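Ribokinase (Giardia lamblia, PDB 6WHJ) probably catalyses the ATP- and magnesium-dependent phosphorylation of D-ribose at O-5, giving D-ribose 5-phosphate. Local coordinates at residues 278-283 and 305-310; 312-317 and 332-337. All blocks are in the same frame, centred on the assembly; numbering follows the deposited sequence.

Contact 1: 278-283 and 305-310; sequences GSFCVR and AEAARF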
ATOM      1  N   GLY B 278      11.861  -8.149 -21.647  1.00 29.21           N
ATOM      2  CA  GLY B 278      12.346  -7.052 -22.472  1.00 27.95           C
ATOM      3  C   GLY B 278      13.586  -7.419 -23.270  1.00 29.34           C
ATOM      4  O   GLY B 278      13.657  -7.163 -24.477  1.00 28.00           O
ATOM      5  N   SER B 279      14.586  -8.015 -22.603  1.00 23.06           N
ATOM      6  CA  SER B 279      15.812  -8.401 -23.292  1.00 27.23           C
ATOM      7  C   SER B 279      15.544  -9.462 -24.351  1.00 28.74           C
ATOM      8  O   SER B 279      16.076  -9.382 -25.466  1.00 25.33           O
ATOM      9  CB  SER B 279      16.840  -8.908 -22.288  1.00 27.20           C
ATOM     10  OG  SER B 279      17.028  -7.952 -21.273  1.00 32.77           O
ATOM     11  N   PHE B 280      14.686 -10.438 -24.031  1.00 28.92           N
ATOM     12  CA  PHE B 280      14.298 -11.453 -25.003  1.00 26.76           C
ATOM     13  C   PHE B 280      13.744 -10.805 -26.267  1.00 29.30           C
ATOM     14  O   PHE B 280      14.088 -11.207 -27.384  1.00 25.35           O
ATOM     15  CB  PHE B 280      13.261 -12.392 -24.378  1.00 24.29           C
ATOM     16  CG  PHE B 280      12.734 -13.428 -25.317  1.00 25.36           C
ATOM     17  CD1 PHE B 280      13.544 -14.465 -25.761  1.00 23.75           C
ATOM     18  CD2 PHE B 280      11.435 -13.332 -25.816  1.00 28.79           C
ATOM     19  CE1 PHE B 280      13.055 -15.425 -26.644  1.00 27.30           C
ATOM     20  CE2 PHE B 280      10.934 -14.283 -26.708  1.00 30.29           C
ATOM     21  CZ  PHE B 280      11.751 -15.334 -27.124  1.00 28.37           C
ATOM     22  N   CYS B 281      12.903  -9.779 -26.108  1.00 29.81           N
ATOM     23  CA  CYS B 281      12.337  -9.105 -27.271  1.00 27.80           C
ATOM     24  C   CYS B 281      13.397  -8.323 -28.034  1.00 31.49           C
ATOM     25  O   CYS B 281      13.381  -8.302 -29.272  1.00 32.62           O
ATOM     26  CB  CYS B 281      11.194  -8.188 -26.846  1.00 25.01           C
ATOM     27  SG  CYS B 281       9.729  -9.093 -26.322  1.00 27.98           S
ATOM     28  N   VAL B 282      14.317  -7.663 -27.324  1.00 28.30           N
ATOM     29  CA  VAL B 282      15.375  -6.921 -28.008  1.00 29.97           C
ATOM     30  C   VAL B 282      16.185  -7.853 -28.900  1.00 30.44           C
ATOM     31  O   VAL B 282      16.352  -7.599 -30.097  1.00 33.75           O
ATOM     32  CB  VAL B 282      16.269  -6.183 -26.993  1.00 31.27           C
ATOM     33  CG1 VAL B 282      17.567  -5.738 -27.649  1.00 30.59           C
ATOM     34  CG2 VAL B 282      15.530  -4.983 -26.438  1.00 31.52           C
ATOM     35  N   ARG B 283      16.678  -8.960 -28.331  1.00 29.86           N
ATOM     36  CA  ARG B 283      17.487  -9.903 -29.103  1.00 31.31           C
ATOM     37  C   ARG B 283      16.670 -10.613 -30.172  1.00 31.47           C
ATOM     38  O   ARG B 283      17.193 -10.906 -31.252  1.00 34.21           O
ATOM     39  CB  ARG B 283      18.124 -10.937 -28.181  1.00 30.70           C
ATOM     40  CG  ARG B 283      19.291 -11.682 -28.799  1.00 30.87           C
ATOM     41  CD  ARG B 283      20.392 -10.735 -29.220  1.00 33.62           C
ATOM     42  NE  ARG B 283      21.428 -11.439 -29.966  1.00 36.58           N
ATOM     43  CZ  ARG B 283      21.867 -11.088 -31.171  1.00 36.37           C
ATOM     44  NH1 ARG B 283      21.381 -10.011 -31.778  1.00 35.64           N
ATOM     45  NH2 ARG B 283      22.815 -11.808 -31.753  1.00 35.34           N
ATOM     46  N   ALA B 305      16.016 -19.790 -29.084  1.00 30.85           N
ATOM     47  CA  ALA B 305      16.930 -20.147 -28.005  1.00 33.63           C
ATOM     48  C   ALA B 305      18.033 -19.107 -27.843  1.00 34.05           C
ATOM     49  O   ALA B 305      18.381 -18.745 -26.715  1.00 32.22           O
ATOM     50  CB  ALA B 305      17.533 -21.527 -28.252  1.00 32.86           C
ATOM     51  N   GLU B 306      18.566 -18.581 -28.952  1.00 32.84           N
ATOM     52  CA  GLU B 306      19.625 -17.585 -28.830  1.00 32.84           C
ATOM     53  C   GLU B 306      19.106 -16.304 -28.183  1.00 31.76           C
ATOM     54  O   GLU B 306      19.806 -15.682 -27.377  1.00 31.81           O
ATOM     55  CB  GLU B 306      20.257 -17.290 -30.192  1.00 32.67           C
ATOM     56  CG  GLU B 306      21.419 -16.302 -30.077  1.00 32.87           C
ATOM     57  CD  GLU B 306      22.081 -15.968 -31.398  1.00 40.79           C
ATOM     58  OE1 GLU B 306      22.744 -14.909 -31.468  1.00 42.77           O
ATOM     59  OE2 GLU B 306      21.957 -16.762 -32.358  1.00 43.99           O
ATOM     60  N   ALA B 307      17.877 -15.902 -28.508  1.00 30.95           N
ATOM     61  CA  ALA B 307      17.295 -14.732 -27.861  1.00 29.53           C
ATOM     62  C   ALA B 307      17.141 -14.953 -26.359  1.00 26.92           C
ATOM     63  O   ALA B 307      17.374 -14.041 -25.561  1.00 26.56           O
ATOM     64  CB  ALA B 307      15.949 -14.395 -28.507  1.00 27.37           C
ATOM     65  N   ALA B 308      16.783 -16.172 -25.952  1.00 30.35           N
ATOM     66  CA  ALA B 308      16.604 -16.456 -24.532  1.00 29.68           C
ATOM     67  C   ALA B 308      17.932 -16.557 -23.784  1.00 30.91           C
ATOM     68  O   ALA B 308      17.999 -16.176 -22.607  1.00 28.95           O
ATOM     69  CB  ALA B 308      15.793 -17.742 -24.357  1.00 30.12           C
ATOM     70  N   ARG B 309      19.000 -17.034 -24.442  1.00 26.90           N
ATOM     71  CA  ARG B 309      20.318 -17.003 -23.808  1.00 30.84           C
ATOM     72  C   ARG B 309      20.724 -15.574 -23.485  1.00 30.06           C
ATOM     73  O   ARG B 309      21.250 -15.292 -22.403  1.00 31.91           O
ATOM     74  CB  ARG B 309      21.379 -17.649 -24.705  1.00 29.35           C
ATOM     75  CG  ARG B 309      21.359 -19.162 -24.750  1.00 33.79           C
ATOM     76  CD  ARG B 309      22.564 -19.710 -25.529  1.00 43.49           C
ATOM     77  NE  ARG B 309      22.372 -19.727 -26.985  1.00 44.33           N
ATOM     78  CZ  ARG B 309      21.791 -20.724 -27.649  1.00 39.18           C
ATOM     79  NH1 ARG B 309      21.336 -21.784 -26.995  1.00 38.14           N
ATOM     80  NH2 ARG B 309      21.657 -20.659 -28.963  1.00 36.81           N
ATOM     81  N   PHE B 310      20.466 -14.658 -24.415  1.00 26.46           N
ATOM     82  CA  PHE B 310      20.736 -13.248 -24.186  1.00 30.02           C
ATOM     83  C   PHE B 310      19.900 -12.724 -23.027  1.00 31.00           C
ATOM     84  O   PHE B 310      20.419 -12.049 -22.130  1.00 30.30           O
ATOM     85  CB  PHE B 310      20.445 -12.497 -25.486  1.00 32.12           C
ATOM     86  CG  PHE B 310      20.659 -11.016 -25.431  1.00 29.92           C
ATOM     87  CD1 PHE B 310      21.893 -10.473 -25.731  1.00 34.02           C
ATOM     88  CD2 PHE B 310      19.605 -10.161 -25.167  1.00 28.90           C
ATOM     89  CE1 PHE B 310      22.081  -9.099 -25.720  1.00 35.50           C
ATOM     90  CE2 PHE B 310      19.787  -8.797 -25.159  1.00 29.55           C
ATOM     91  CZ  PHE B 310      21.023  -8.265 -25.430  1.00 34.60           C
TER
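Arg283 meets both Phe310 and Glu306 across the interface of two helices. Its aliphatic part lies against the Phe310 ring. CD sits over one face, offset toward the rim and 4.0 Å from the ring centroid, which makes a CH-pi contact. CB of Arg283 comes to 3.4 Å from CD2 of Phe310. The two side chains run at about a right angle to each other. With CG anti to the backbone N, the Arg283 chain sets out past CB and CG of Phe310, then bends at chi2.

The guanidinium has several acidic partners. NH2 of Arg283 forms a salt bridge with OE1 of Glu306 at 3.1 Å. As a hydrogen bond it is weak, with an angle of 132° at the hydrogen, and the guanidinium and carboxylate planes are 65° apart. Glu306 reaches it with a chain extended beyond CG. NH1 of Arg283 has its own salt bridge to Glu286, and a long, weak ion pair to Glu290. The two terminal nitrogens of Arg283 thus use different carboxylates, NH2 that of Glu306 and NH1 that of Glu286.

Ser279 is also satisfied, within its own helix: OG bonds to the carbonyl O of Cys275. The carbonyl O of Ser279 accepts the backbone N of Arg283 at 3.0 Å, and also lies near the edge of the Phe310 ring. Phe280 packs on two alanines. Its CE1 is 3.6 Å from CB of Ala307, and the backbone N of Ala308 lies in the ring plane at the edge.

The small residue Ala307 faces Arg283, and the segment axes approach to 7.8 Å at 135°. This is close helix-helix packing between helices 272-287 and 301-318 in the C-terminal part of the PfkB (ribokinase-like) alpha/beta fold.

Contact 2: 312-317 and 332-337; sequences SVAAGI and QEVDDA
The packing of helix 331-341 on the C-terminal half of helix 301-318 joins the last two helices of the chain in the ribokinase-like fold. Val313, Ala314 and Ile317 form one side of it, and Val334 and Ala337 the other. The segment axes come within 9.3 Å at 111°, so the helices cross steeply and the shared patch is small.

The contact is apolar. CB of Ala314 touches CG2 of Val334 at 4.0 Å, where the backbones are nearest: the two CA atoms are 5.6 Å apart. Val313 works through one branch. Its CG1 is anti to the backbone N (chi1 174°) and meets CB of Ala337 at 4.0 Å. The same methyl lies near the carbonyl O and the CG1 of Val334.

Ile317 comes from one turn further on and uses the tip of its chain. CD1 is 4.0 Å from CB of Ala337 and 3.7 Å from the carbonyl O of Glu333. The chi2 torsion of 169° carries CD1 outward, away from its own backbone. CB of Ala337 thus receives two methyl groups, CG1 of Val313 and CD1 of Ile317. That carbonyl O of Glu333 is already the acceptor for the backbone N of Ala337, at 3.2 Å.

Glu333 lies at the margin. Its carboxylate turns to Arg321, with OE2 in a salt bridge to NH2. The bond ties helix 331-341 to the segment after helix 301-318; Arg321 is also predicted to belong to the potassium site.

Loop residues border the patch: Tyr261 on Ala337, His263 on Ile317, and Pro329 on both Ile317 and Val334. Helix 272-287 packs on the same segment of helix 301-318, with Ser279 on Ala314 and Phe276 on Ser312 and Ala315.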
ATOM      1  N   SER B 312      18.687 -14.382 -20.510  1.00 28.94           N
ATOM      2  CA  SER B 312      19.179 -14.932 -19.245  1.00 33.79           C
ATOM      3  C   SER B 312      20.356 -14.126 -18.699  1.00 32.75           C
ATOM      4  O   SER B 312      20.401 -13.811 -17.506  1.00 33.66           O
ATOM      5  CB  SER B 312      19.583 -16.398 -19.425  1.00 31.42           C
ATOM      6  OG  SER B 312      18.479 -17.166 -19.862  1.00 36.84           O
ATOM      7  N   VAL B 313      21.307 -13.765 -19.563  1.00 29.74           N
ATOM      8  CA  VAL B 313      22.470 -13.011 -19.116  1.00 33.25           C
ATOM      9  C   VAL B 313      22.034 -11.657 -18.572  1.00 37.54           C
ATOM     10  O   VAL B 313      22.522 -11.203 -17.527  1.00 35.97           O
ATOM     11  CB  VAL B 313      23.487 -12.877 -20.269  1.00 38.22           C
ATOM     12  CG1 VAL B 313      24.652 -11.962 -19.890  1.00 39.85           C
ATOM     13  CG2 VAL B 313      24.001 -14.248 -20.689  1.00 37.32           C
ATOM     14  N   ALA B 314      21.101 -10.992 -19.263  1.00 36.83           N
ATOM     15  CA  ALA B 314      20.611  -9.708 -18.781  1.00 35.59           C
ATOM     16  C   ALA B 314      19.854  -9.860 -17.467  1.00 36.59           C
ATOM     17  O   ALA B 314      20.039  -9.059 -16.542  1.00 37.78           O
ATOM     18  CB  ALA B 314      19.738  -9.047 -19.842  1.00 33.35           C
ATOM     19  N   ALA B 315      19.007 -10.884 -17.355  1.00 35.85           N
ATOM     20  CA  ALA B 315      18.291 -11.099 -16.101  1.00 37.07           C
ATOM     21  C   ALA B 315      19.247 -11.497 -14.983  1.00 38.61           C
ATOM     22  O   ALA B 315      19.081 -11.072 -13.831  1.00 39.28           O
ATOM     23  CB  ALA B 315      17.204 -12.159 -16.286  1.00 29.68           C
ATOM     24  N   GLY B 316      20.269 -12.289 -15.309  1.00 35.76           N
ATOM     25  CA  GLY B 316      21.241 -12.667 -14.302  1.00 37.84           C
ATOM     26  C   GLY B 316      22.030 -11.487 -13.773  1.00 41.22           C
ATOM     27  O   GLY B 316      22.466 -11.493 -12.620  1.00 46.12           O
ATOM     28  N   ILE B 317      22.258 -10.475 -14.610  1.00 39.79           N
ATOM     29  CA  ILE B 317      22.898  -9.264 -14.111  1.00 42.48           C
ATOM     30  C   ILE B 317      21.931  -8.474 -13.237  1.00 45.64           C
ATOM     31  O   ILE B 317      22.313  -7.972 -12.173  1.00 46.05           O
ATOM     32  CB  ILE B 317      23.456  -8.427 -15.276  1.00 44.31           C
ATOM     33  CG1 ILE B 317      24.573  -9.200 -15.995  1.00 42.92           C
ATOM     34  CG2 ILE B 317      23.969  -7.080 -14.777  1.00 42.33           C
ATOM     35  CD1 ILE B 317      25.023  -8.581 -17.319  1.00 44.48           C
ATOM     36  N   GLN B 332      26.133  -2.736 -23.307  1.00 51.83           N
ATOM     37  CA  GLN B 332      27.538  -3.125 -23.263  1.00 52.40           C
ATOM     38  C   GLN B 332      27.800  -4.079 -22.105  1.00 53.13           C
ATOM     39  O   GLN B 332      28.585  -5.025 -22.238  1.00 53.95           O
ATOM     40  CB  GLN B 332      28.439  -1.892 -23.177  1.00 52.46           C
ATOM     41  CG  GLN B 332      29.863  -2.131 -23.685  1.00 53.98           C
ATOM     42  CD  GLN B 332      29.917  -2.722 -25.098  1.00 59.47           C
ATOM     43  OE1 GLN B 332      30.776  -3.555 -25.403  1.00 58.51           O
ATOM     44  NE2 GLN B 332      29.006  -2.282 -25.967  1.00 60.60           N
ATOM     45  N   GLU B 333      27.161  -3.838 -20.956  1.00 56.75           N
ATOM     46  CA  GLU B 333      27.298  -4.761 -19.830  1.00 56.54           C
ATOM     47  C   GLU B 333      26.786  -6.150 -20.187  1.00 53.26           C
ATOM     48  O   GLU B 333      27.396  -7.156 -19.808  1.00 52.21           O
ATOM     49  CB  GLU B 333      26.558  -4.223 -18.606  1.00 57.20           C
ATOM     50  CG  GLU B 333      27.060  -2.887 -18.106  1.00 60.21           C
ATOM     51  CD  GLU B 333      26.102  -2.261 -17.118  1.00 62.88           C
ATOM     52  OE1 GLU B 333      25.826  -1.044 -17.226  1.00 64.43           O
ATOM     53  OE2 GLU B 333      25.611  -2.998 -16.242  1.00 63.21           O
ATOM     54  N   VAL B 334      25.654  -6.225 -20.896  1.00 51.03           N
ATOM     55  CA  VAL B 334      25.133  -7.517 -21.341  1.00 51.01           C
ATOM     56  C   VAL B 334      26.064  -8.148 -22.371  1.00 54.04           C
ATOM     57  O   VAL B 334      26.411  -9.331 -22.272  1.00 54.39           O
ATOM     58  CB  VAL B 334      23.707  -7.366 -21.904  1.00 45.71           C
ATOM     59  CG1 VAL B 334      23.155  -8.723 -22.293  1.00 45.67           C
ATOM     60  CG2 VAL B 334      22.797  -6.706 -20.906  1.00 44.03           C
ATOM     61  N   ASP B 335      26.495  -7.363 -23.367  1.00 51.37           N
ATOM     62  CA  ASP B 335      27.417  -7.883 -24.377  1.00 54.83           C
ATOM     63  C   ASP B 335      28.718  -8.371 -23.752  1.00 57.28           C
ATOM     64  O   ASP B 335      29.255  -9.409 -24.157  1.00 60.00           O
ATOM     65  CB  ASP B 335      27.725  -6.827 -25.443  1.00 54.20           C
ATOM     66  CG  ASP B 335      26.578  -6.604 -26.409  1.00 55.37           C
ATOM     67  OD1 ASP B 335      26.639  -5.614 -27.171  1.00 55.43           O
ATOM     68  OD2 ASP B 335      25.617  -7.405 -26.407  1.00 53.40           O
ATOM     69  N   ASP B 336      29.251  -7.628 -22.776  1.00 52.65           N
ATOM     70  CA  ASP B 336      30.518  -8.020 -22.170  1.00 55.33           C
ATOM     71  C   ASP B 336      30.392  -9.365 -21.462  1.00 59.38           C
ATOM     72  O   ASP B 336      31.197 -10.274 -21.684  1.00 64.20           O
ATOM     73  CB  ASP B 336      31.002  -6.946 -21.190  1.00 54.92           C
ATOM     74  CG  ASP B 336      31.494  -5.681 -21.885  1.00 56.04           C
ATOM     75  OD1 ASP B 336      31.472  -4.612 -21.241  1.00 54.79           O
ATOM     76  OD2 ASP B 336      31.879  -5.741 -23.074  1.00 57.13           O
ATOM     77  N   ALA B 337      29.369  -9.516 -20.615  1.00 60.29           N
ATOM     78  CA  ALA B 337      29.233 -10.747 -19.846  1.00 55.98           C
ATOM     79  C   ALA B 337      28.859 -11.936 -20.725  1.00 59.38           C
ATOM     80  O   ALA B 337      29.154 -13.083 -20.368  1.00 58.92           O
ATOM     81  CB  ALA B 337      28.201 -10.552 -18.735  1.00 43.47           C
TER

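Contacts 1 and 2 follow each other along helix 301-318, with centres 11 Å apart. They also touch directly. OG of Ser279 lies 3.3 Å from CB of Ala314. CE1 of Phe310 lies 3.6 Å from CG1 of Val334, so this ring touches partners in both contacts. Together they join helices 272-287, 301-318 and 331-341 into one cluster. The cluster lies close to predicted sites. In contact 1 the side chain of Ser279 is about 8 Å from that of Ser318, a predicted potassium ligand, and the side chain of Phe280 is about 8 Å from that of Thr239 of the predicted ATP site. Contact 2 is linked to the predicted potassium site by the Glu333-Arg321 salt bridge.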